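Local coordinates for putative isochorismatase (Burkholderia xenovorans, PDB 3OQP), which is a putative isochorismatase, probably a hydrolase of the isochorismatase-like family, at residues 34-39 and 177-182; 39-44 and 79-84; 54-59 and 63-68. All blocks are in the same frame, centred on the assembly; numbering follows the deposited sequence.

How the interactions relate
From the N terminus, the chain enters helix 30-47, which supplies the first side of interaction 1 (34-39) and then of interaction 2 (39-44), with Arg39 common to both. After strand 51-56 the chain turns back, and interaction 3 closes the shortest loop, joining the strand's end (54-59) to the loop that follows it (63-68). Interaction 2 closes around it, tying helix 30-47 to the loop 79-84 before edge strand 85-89. Interaction 1 closes last and widest, joining helix 30-47 to helix 179-188. The three are nested and none cross. Interactions 1 and 2 touch through Ala38 and Arg81, whereas interaction 3 lies apart, its centre about 22 Å from that of interaction 2.

Interaction 1: 34-39 and 177-182; sequences LANIAR and ASTDEW
Arg39, near the middle of helix 30-47, reaches across to Asp180 in the first turn of helix 179-188, joining two helices that pack on the same side of the parallel sheet in this Rossmann-like α/β fold. The charged part of the contact is a salt bridge in which NH1 and NH2 of Arg39 approach end-on and share one oxygen, Asp180 OD1, at 2.9 Å from NH1. Because both nitrogens converge on one oxygen, both bonds are bent; OD1 is also tilted from the guanidinium plane, and the carboxylate and guanidinium planes are turned 48° apart. An aspartate suits the start of a helix, where its negative charge probably interacts favourably with the positive N-terminal end of the helix dipole.

Apolar contact comes from Thr179, whose methyl CG2 rests over one guanidinium face, 3.7 Å from Arg39 NH2. Thr179 OG1 lies 3.6 Å from Asn36 CB.

Among the hydrogen bonds, Thr179 OG1 pairs with Asp142 OD1 and Asn36 ND2 reaches the carbonyl of Asp142, tying both helices to the same loop residue. Ser178 and Glu181 form a capping box: Ser178 OG takes the Glu181 N-H, and in the conformer described Glu181 OE1 takes that of Ser178. A bend at chi3 (-61°) turns the NE and NH2 edge of Arg39 toward the Asn36 side chain, one turn earlier. There Asn36 OD1 accepts from NE and, nearly straight (165°), from Arg39 NH2 at 2.8 Å.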
loop_
_atom_site.group_PDB
_atom_site.type_symbol
_atom_site.label_atom_id
_atom_site.label_comp_id
_atom_site.label_asym_id
_atom_site.label_seq_id
_atom_site.Cartn_x
_atom_site.Cartn_y
_atom_site.Cartn_z
ATOM N N LEU A 34 6.793 20.955 1.233
ATOM C CA LEU A 34 7.190 21.614 -0.018
ATOM C C LEU A 34 8.632 22.077 0.059
ATOM O O LEU A 34 9.390 21.891 -0.911
ATOM C CB LEU A 34 6.281 22.806 -0.344
ATOM C CG LEU A 34 4.901 22.459 -0.847
ATOM C CD1 LEU A 34 3.994 23.681 -0.782
ATOM C CD2 LEU A 34 4.926 21.912 -2.287
ATOM N N ALA A 35 9.022 22.657 1.195
ATOM C CA ALA A 35 10.390 23.125 1.354
ATOM C C ALA A 35 11.397 21.971 1.282
ATOM O O ALA A 35 12.472 22.120 0.710
ATOM C CB ALA A 35 10.540 23.914 2.652
ATOM N N ASN A 36 11.029 20.822 1.839
ATOM C CA ASN A 36 11.940 19.694 1.818
ATOM C C ASN A 36 12.058 19.032 0.477
ATOM O O ASN A 36 13.103 18.573 0.074
ATOM C CB ASN A 36 11.526 18.685 2.888
ATOM C CG ASN A 36 11.907 19.133 4.270
ATOM O OD1 ASN A 36 12.888 19.892 4.434
ATOM N ND2 ASN A 36 11.119 18.771 5.238
ATOM N N ILE A 37 10.954 19.034 -0.261
ATOM C CA ILE A 37 10.922 18.584 -1.690
ATOM C C ILE A 37 11.939 19.431 -2.445
ATOM O O ILE A 37 12.753 18.903 -3.227
ATOM C CB ILE A 37 9.498 18.661 -2.341
ATOM C CG1 ILE A 37 8.598 17.545 -1.770
ATOM C CG2 ILE A 37 9.526 18.498 -3.859
ATOM C CD1 ILE A 37 7.112 17.781 -1.864
ATOM N N ALA A 38 11.862 20.751 -2.279
ATOM C CA ALA A 38 12.760 21.658 -3.007
ATOM C C ALA A 38 14.223 21.373 -2.625
ATOM O O ALA A 38 15.093 21.397 -3.456
ATOM C CB ALA A 38 12.407 23.122 -2.712
ATOM N N ARG A 39 14.503 21.184 -1.331
ATOM C CA ARG A 39 15.881 20.871 -0.884
ATOM C C ARG A 39 16.338 19.569 -1.503
ATOM O O ARG A 39 17.452 19.488 -1.984
ATOM C CB ARG A 39 15.998 20.786 0.628
ATOM C CG ARG A 39 15.860 22.080 1.376
ATOM C CD ARG A 39 16.435 21.996 2.796
ATOM N NE ARG A 39 15.776 21.033 3.555
ATOM C CZ ARG A 39 16.361 20.076 4.284
ATOM N NH1 ARG A 39 17.658 19.869 4.332
ATOM N NH2 ARG A 39 15.571 19.318 4.963
ATOM N N ALA A 177 13.358 7.932 5.918
ATOM C CA ALA A 177 14.357 8.845 6.466
ATOM C C ALA A 177 13.965 10.251 6.274
ATOM O O ALA A 177 13.087 10.563 5.449
ATOM C CB ALA A 177 15.748 8.584 5.843
ATOM N N SER A 178 14.614 11.175 6.950
ATOM C CA SER A 178 14.417 12.578 6.715
ATOM C C SER A 178 15.175 13.009 5.457
ATOM O O SER A 178 16.119 12.359 5.025
ATOM C CB SER A 178 14.882 13.404 7.895
ATOM O OG SER A 178 16.301 13.329 8.023
ATOM N N THR A 179 14.788 14.163 4.958
ATOM C CA THR A 179 15.503 14.776 3.845
ATOM C C THR A 179 16.952 15.067 4.210
ATOM O O THR A 179 17.854 14.812 3.427
ATOM C CB THR A 179 14.741 16.029 3.372
ATOM O OG1 THR A 179 13.452 15.653 2.855
ATOM C CG2 THR A 179 15.498 16.748 2.234
ATOM N N ASP A 180 17.192 15.512 5.457
ATOM C CA ASP A 180 18.561 15.783 5.888
ATOM C C ASP A 180 19.417 14.490 5.825
ATOM O O ASP A 180 20.563 14.505 5.322
ATOM C CB ASP A 180 18.642 16.277 7.341
ATOM C CG ASP A 180 17.750 17.457 7.666
ATOM O OD1 ASP A 180 17.701 18.418 6.858
ATOM O OD2 ASP A 180 17.162 17.417 8.807
ATOM N N GLU A 181 18.817 13.406 6.311
ATOM C CA GLU A 181 19.416 12.079 6.335
ATOM C C GLU A 181 19.751 11.556 4.933
ATOM O O GLU A 181 20.819 11.015 4.700
ATOM C CB GLU A 181 18.482 11.116 7.079
ATOM C CG GLU A 181 18.461 11.372 8.561
ATOM C CD GLU A 181 17.473 10.564 9.401
ATOM O OE1 GLU A 181 16.390 10.069 8.992
ATOM O OE2 GLU A 181 17.829 10.465 10.600
ATOM N N TRP A 182 18.846 11.782 4.000
ATOM C CA TRP A 182 19.015 11.387 2.590
ATOM C C TRP A 182 20.137 12.164 1.940
ATOM O O TRP A 182 21.019 11.573 1.281
ATOM C CB TRP A 182 17.719 11.565 1.806
ATOM C CG TRP A 182 17.856 11.084 0.433
ATOM C CD1 TRP A 182 17.889 9.787 0.058
ATOM C CD2 TRP A 182 17.969 11.890 -0.752
ATOM N NE1 TRP A 182 18.005 9.730 -1.325
ATOM C CE2 TRP A 182 18.058 11.007 -1.839
ATOM C CE3 TRP A 182 18.005 13.276 -1.004
ATOM C CZ2 TRP A 182 18.137 11.467 -3.158
ATOM C CZ3 TRP A 182 18.096 13.714 -2.309
ATOM C CH2 TRP A 182 18.208 12.818 -3.354
#

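Interaction 2: 39-44 and 79-84; sequences RAMDAA and SERARD
Arg81 stretches from the loop after helix 76-79 to Asp42 on helix 30-47, and its chain, extended from CG to NE, delivers the guanidinium side-on. Arg81 NE bonds to Asp42 OD1 at 2.8 Å and Arg81 NH2 to Asp42 OD2 at 3.1 Å, one nitrogen for each oxygen. The second of these bonds is nearly straight (169°) and arrives on the syn side of the carboxylate. The first meets its oxygen from above the carboxylate plane, the two flat groups being turned 35° apart. The remaining nitrogen, NH1, holds the carbonyl of Val77, so the arginine also ties the loop to the preceding short helix, 76-79.

Helix 30-47 is the connection of a beta-alpha-beta crossover between neighbouring parallel strands 7-12 and 51-56, and Met41, refined as selenomethionine, faces that sheet, touching Leu9, Val11, Val51 and Ile53. The flexible, unbranched methionine can fill the space between sheet and loop. A bend at chi3 (71°) brings its methyl CE to 3.8 Å from Arg81 CB. Met41 SE lies 4.0 Å from Arg81 CD, so the aliphatic shaft of the arginine packs on Met41 while its charged head pairs with Asp42. Met41 CE also comes within 4.0 Å of Ala82 O.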
loop_
_atom_site.group_PDB
_atom_site.type_symbol
_atom_site.label_atom_id
_atom_site.label_comp_id
_atom_site.label_asym_id
_atom_site.label_seq_id
_atom_site.Cartn_x
_atom_site.Cartn_y
_atom_site.Cartn_z
ATOM N N ARG A 39 14.503 21.184 -1.331
ATOM C CA ARG A 39 15.881 20.871 -0.884
ATOM C C ARG A 39 16.338 19.569 -1.503
ATOM O O ARG A 39 17.452 19.488 -1.984
ATOM C CB ARG A 39 15.998 20.786 0.628
ATOM C CG ARG A 39 15.860 22.080 1.376
ATOM C CD ARG A 39 16.435 21.996 2.796
ATOM N NE ARG A 39 15.776 21.033 3.555
ATOM C CZ ARG A 39 16.361 20.076 4.284
ATOM N NH1 ARG A 39 17.658 19.869 4.332
ATOM N NH2 ARG A 39 15.571 19.318 4.963
ATOM N N ALA A 40 15.467 18.568 -1.505
ATOM C CA ALA A 40 15.844 17.283 -2.082
ATOM C C ALA A 40 16.156 17.394 -3.589
ATOM O O ALA A 40 17.163 16.861 -4.038
ATOM C CB ALA A 40 14.727 16.240 -1.872
HETATM N N MSE A 41 15.346 18.182 -4.296
HETATM C CA MSE A 41 15.578 18.415 -5.724
HETATM C C MSE A 41 16.895 19.169 -5.945
HETATM O O MSE A 41 17.674 18.811 -6.813
HETATM C CB MSE A 41 14.434 19.229 -6.339
HETATM C CG MSE A 41 13.112 18.399 -6.426
HETATM SE SE MSE A 41 11.701 19.370 -7.104
HETATM C CE MSE A 41 12.236 19.490 -8.774
ATOM N N ASP A 42 17.179 20.187 -5.129
ATOM C CA ASP A 42 18.400 20.961 -5.293
ATOM C C ASP A 42 19.610 20.127 -4.965
ATOM O O ASP A 42 20.648 20.222 -5.618
ATOM C CB ASP A 42 18.347 22.205 -4.423
ATOM C CG ASP A 42 17.364 23.222 -4.912
ATOM O OD1 ASP A 42 16.915 23.163 -6.086
ATOM O OD2 ASP A 42 16.954 24.138 -4.125
ATOM N N ALA A 43 19.502 19.322 -3.912
ATOM C CA ALA A 43 20.581 18.434 -3.528
ATOM C C ALA A 43 20.819 17.394 -4.604
ATOM O O ALA A 43 21.984 17.091 -4.934
ATOM C CB ALA A 43 20.268 17.773 -2.192
ATOM N N ALA A 44 19.740 16.826 -5.138
ATOM C CA ALA A 44 19.856 15.808 -6.206
ATOM C C ALA A 44 20.587 16.394 -7.401
ATOM O O ALA A 44 21.483 15.756 -7.964
ATOM C CB ALA A 44 18.464 15.335 -6.625
ATOM N N SER A 79 7.907 23.599 -10.732
ATOM C CA SER A 79 7.896 24.181 -12.077
ATOM C C SER A 79 9.060 25.139 -12.303
ATOM O O SER A 79 9.473 25.355 -13.461
ATOM C CB SER A 79 6.562 24.843 -12.371
ATOM O OG SER A 79 6.399 26.026 -11.626
ATOM N N GLU A 80 9.590 25.735 -11.241
ATOM C CA GLU A 80 10.710 26.641 -11.422
ATOM C C GLU A 80 12.074 25.964 -11.305
ATOM O O GLU A 80 13.111 26.642 -11.314
ATOM C CB GLU A 80 10.572 27.814 -10.497
ATOM C CG GLU A 80 9.240 28.552 -10.695
ATOM C CD GLU A 80 8.986 28.989 -12.133
ATOM O OE1 GLU A 80 9.867 29.695 -12.680
ATOM O OE2 GLU A 80 7.918 28.609 -12.706
ATOM N N ARG A 81 12.085 24.630 -11.258
ATOM C CA ARG A 81 13.330 23.873 -11.182
ATOM C C ARG A 81 13.545 22.982 -12.393
ATOM O O ARG A 81 12.585 22.636 -13.098
ATOM C CB ARG A 81 13.319 22.986 -9.940
ATOM C CG ARG A 81 13.555 23.779 -8.641
ATOM C CD ARG A 81 13.581 22.939 -7.365
ATOM N NE ARG A 81 14.161 23.710 -6.274
ATOM C CZ ARG A 81 13.566 24.724 -5.689
ATOM N NH1 ARG A 81 12.289 25.029 -5.889
ATOM N NH2 ARG A 81 14.228 25.370 -4.765
ATOM N N ALA A 82 14.808 22.601 -12.598
ATOM C CA ALA A 82 15.173 21.652 -13.644
ATOM C C ALA A 82 14.691 20.254 -13.282
ATOM O O ALA A 82 14.329 19.964 -12.128
ATOM C CB ALA A 82 16.657 21.641 -13.834
ATOM N N ARG A 83 14.655 19.391 -14.281
ATOM C CA ARG A 83 14.330 17.997 -14.071
ATOM C C ARG A 83 15.050 17.189 -15.137
ATOM O O ARG A 83 15.403 17.722 -16.215
ATOM C CB ARG A 83 12.816 17.716 -14.187
ATOM C CG ARG A 83 12.236 18.097 -15.569
ATOM C CD ARG A 83 10.784 17.779 -15.644
ATOM N NE ARG A 83 10.269 17.908 -17.008
ATOM C CZ ARG A 83 9.186 18.580 -17.355
ATOM N NH1 ARG A 83 8.441 19.231 -16.449
ATOM N NH2 ARG A 83 8.841 18.573 -18.639
ATOM N N ASP A 84 15.193 15.888 -14.922
ATOM C CA ASP A 84 15.751 15.015 -15.975
ATOM C C ASP A 84 14.771 14.161 -16.710
ATOM O O ASP A 84 15.069 13.705 -17.827
ATOM C CB ASP A 84 16.778 14.122 -15.336
ATOM C CG ASP A 84 17.835 14.945 -14.634
ATOM O OD1 ASP A 84 18.591 15.653 -15.299
ATOM O OD2 ASP A 84 18.002 14.909 -13.391
#

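Interaction 3: 54-59 and 63-68; sequences VQNFAP and PLFARG
With chi1 at -71°, the CG of Phe57 stands beside its own backbone N, and in the conformer described the chain of Arg67, extended from CG to NE, lays its guanidinium over one face of that ring. The two planes are inclined by only 26°, with 4.5 Å between the centre of the Phe57 ring and that of the Arg67 guanidinium. The stack is offset: Arg67 NH1 sits above the rim of the ring, 3.5 Å from Phe57 CD2, while Phe57 CB lies over the centre of the guanidinium. The aliphatic part contributes too, Arg67 CG resting near Phe57 CD1.

Next to this stack the backbones form a single bridge between Ala58 and Ala66. Ala58 N donates to Phe65 O at 2.9 Å, and Ala58 O accepts from Arg67 N at 3.0 Å. Ala58 thus bonds to the residues before and after its partner, the pattern of a parallel bridge, although the two pieces of chain run 79° apart and no regular ladder follows. Ala58 CB fits against Leu64 O at 3.4 Å, where a small side chain suits. Phe65 takes up left-handed helical backbone angles as the loop turns.

Asn56, at the end of strand 51-56, places ND2 at 3.7 Å from Phe65 CG, its amide roughly perpendicular to the ring. Asn56 OD1 is bonded to Lys89, and Phe65 also meets the ring of Tyr18. The contact thus folds the loop after the strand back onto the strand's end.

In this conformer Arg67 NH2 forms a salt bridge with Glu88, which pairs with the charge while the face of Phe57 gives a stacking surface, probably with a favourable cation-π component; together they would favour a guanidinium lying flat on the ring at this exposed position.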
loop_
_atom_site.group_PDB
_atom_site.type_symbol
_atom_site.label_atom_id
_atom_site.label_comp_id
_atom_site.label_asym_id
_atom_site.label_seq_id
_atom_site.Cartn_x
_atom_site.Cartn_y
_atom_site.Cartn_z
ATOM N N VAL A 54 6.533 13.619 -11.752
ATOM C CA VAL A 54 5.291 12.912 -12.085
ATOM C C VAL A 54 4.153 13.922 -11.926
ATOM O O VAL A 54 4.096 14.599 -10.876
ATOM C CB VAL A 54 5.066 11.712 -11.188
ATOM C CG1 VAL A 54 3.771 10.977 -11.578
ATOM C CG2 VAL A 54 6.322 10.784 -11.209
ATOM N N GLN A 55 3.244 13.969 -12.902
ATOM C CA GLN A 55 2.071 14.822 -12.852
ATOM C C GLN A 55 0.844 13.947 -13.095
ATOM O O GLN A 55 0.785 13.224 -14.111
ATOM C CB GLN A 55 2.214 15.940 -13.889
ATOM C CG GLN A 55 1.120 16.990 -13.843
ATOM C CD GLN A 55 1.376 18.170 -14.794
ATOM O OE1 GLN A 55 2.216 18.099 -15.691
ATOM N NE2 GLN A 55 0.748 19.292 -14.498
ATOM N N ASN A 56 -0.166 14.101 -12.249
ATOM C CA ASN A 56 -1.367 13.294 -12.266
ATOM C C ASN A 56 -2.507 14.108 -12.909
ATOM O O ASN A 56 -2.771 15.229 -12.455
ATOM C CB ASN A 56 -1.750 12.884 -10.845
ATOM C CG ASN A 56 -2.958 12.004 -10.783
ATOM O OD1 ASN A 56 -2.820 10.789 -10.926
ATOM N ND2 ASN A 56 -4.174 12.601 -10.596
ATOM N N PHE A 57 -3.167 13.560 -13.930
ATOM C CA PHE A 57 -4.317 14.217 -14.487
ATOM C C PHE A 57 -5.570 13.368 -14.427
ATOM O O PHE A 57 -5.538 12.161 -14.631
ATOM C CB PHE A 57 -4.051 14.514 -15.959
ATOM C CG PHE A 57 -3.048 15.597 -16.188
ATOM C CD1 PHE A 57 -3.341 16.927 -15.883
ATOM C CD2 PHE A 57 -1.856 15.318 -16.820
ATOM C CE1 PHE A 57 -2.425 17.932 -16.148
ATOM C CE2 PHE A 57 -0.933 16.342 -17.091
ATOM C CZ PHE A 57 -1.231 17.627 -16.743
ATOM N N ALA A 58 -6.693 14.065 -14.236
ATOM C CA ALA A 58 -8.040 13.541 -14.423
ATOM C C ALA A 58 -8.624 14.365 -15.586
ATOM O O ALA A 58 -8.097 15.428 -15.958
ATOM C CB ALA A 58 -8.884 13.731 -13.211
ATOM N N PRO A 59 -9.736 13.876 -16.169
ATOM C CA PRO A 59 -10.353 14.654 -17.270
ATOM C C PRO A 59 -10.720 16.099 -16.919
ATOM O O PRO A 59 -10.996 16.405 -15.738
ATOM C CB PRO A 59 -11.608 13.837 -17.603
ATOM C CG PRO A 59 -11.191 12.401 -17.284
ATOM C CD PRO A 59 -10.370 12.566 -15.983
ATOM N N PRO A 63 -13.549 16.981 -10.485
ATOM C CA PRO A 63 -13.455 17.863 -9.333
ATOM C C PRO A 63 -12.028 18.124 -8.826
ATOM O O PRO A 63 -11.796 19.164 -8.183
ATOM C CB PRO A 63 -14.299 17.152 -8.285
ATOM C CG PRO A 63 -15.169 16.247 -9.064
ATOM C CD PRO A 63 -14.385 15.807 -10.189
ATOM N N LEU A 64 -11.109 17.203 -9.149
ATOM C CA LEU A 64 -9.718 17.287 -8.723
ATOM C C LEU A 64 -8.776 16.910 -9.854
ATOM O O LEU A 64 -9.064 16.016 -10.646
ATOM C CB LEU A 64 -9.449 16.351 -7.528
ATOM C CG LEU A 64 -10.216 16.546 -6.195
ATOM C CD1 LEU A 64 -9.939 15.349 -5.284
ATOM C CD2 LEU A 64 -9.863 17.824 -5.454
ATOM N N PHE A 65 -7.649 17.599 -9.941
ATOM C CA PHE A 65 -6.612 17.312 -10.936
ATOM C C PHE A 65 -7.106 17.425 -12.361
ATOM O O PHE A 65 -6.586 16.812 -13.251
ATOM C CB PHE A 65 -5.938 15.925 -10.658
ATOM C CG PHE A 65 -5.375 15.826 -9.292
ATOM C CD1 PHE A 65 -4.166 16.377 -9.050
ATOM C CD2 PHE A 65 -6.092 15.242 -8.307
ATOM C CE1 PHE A 65 -3.642 16.316 -7.743
ATOM C CE2 PHE A 65 -5.608 15.198 -7.009
ATOM C CZ PHE A 65 -4.376 15.732 -6.746
ATOM N N ALA A 66 -8.093 18.278 -12.580
ATOM C CA ALA A 66 -8.683 18.358 -13.923
ATOM C C ALA A 66 -7.734 19.000 -14.901
ATOM O O ALA A 66 -7.204 20.074 -14.662
ATOM C CB ALA A 66 -9.958 19.150 -13.894
ATOM N N ARG A 67 -7.513 18.326 -16.017
ATOM C CA ARG A 67 -6.783 18.925 -17.136
ATOM C C ARG A 67 -7.187 20.377 -17.409
ATOM O O ARG A 67 -8.385 20.714 -17.497
ATOM C CB ARG A 67 -6.996 18.099 -18.396
ATOM C CG ARG A 67 -6.038 16.923 -18.491
ATOM C CD ARG A 67 -6.270 16.098 -19.759
ATOM N NE ARG A 67 -5.700 14.756 -19.600
ATOM C CZ ARG A 67 -4.403 14.459 -19.668
ATOM N NH1 ARG A 67 -3.503 15.408 -19.891
ATOM N NH2 ARG A 67 -4.004 13.192 -19.518
ATOM N N GLY A 68 -6.199 21.255 -17.507
ATOM C CA GLY A 68 -6.487 22.660 -17.832
ATOM C C GLY A 68 -6.775 23.551 -16.637
ATOM O O GLY A 68 -6.897 24.759 -16.772
#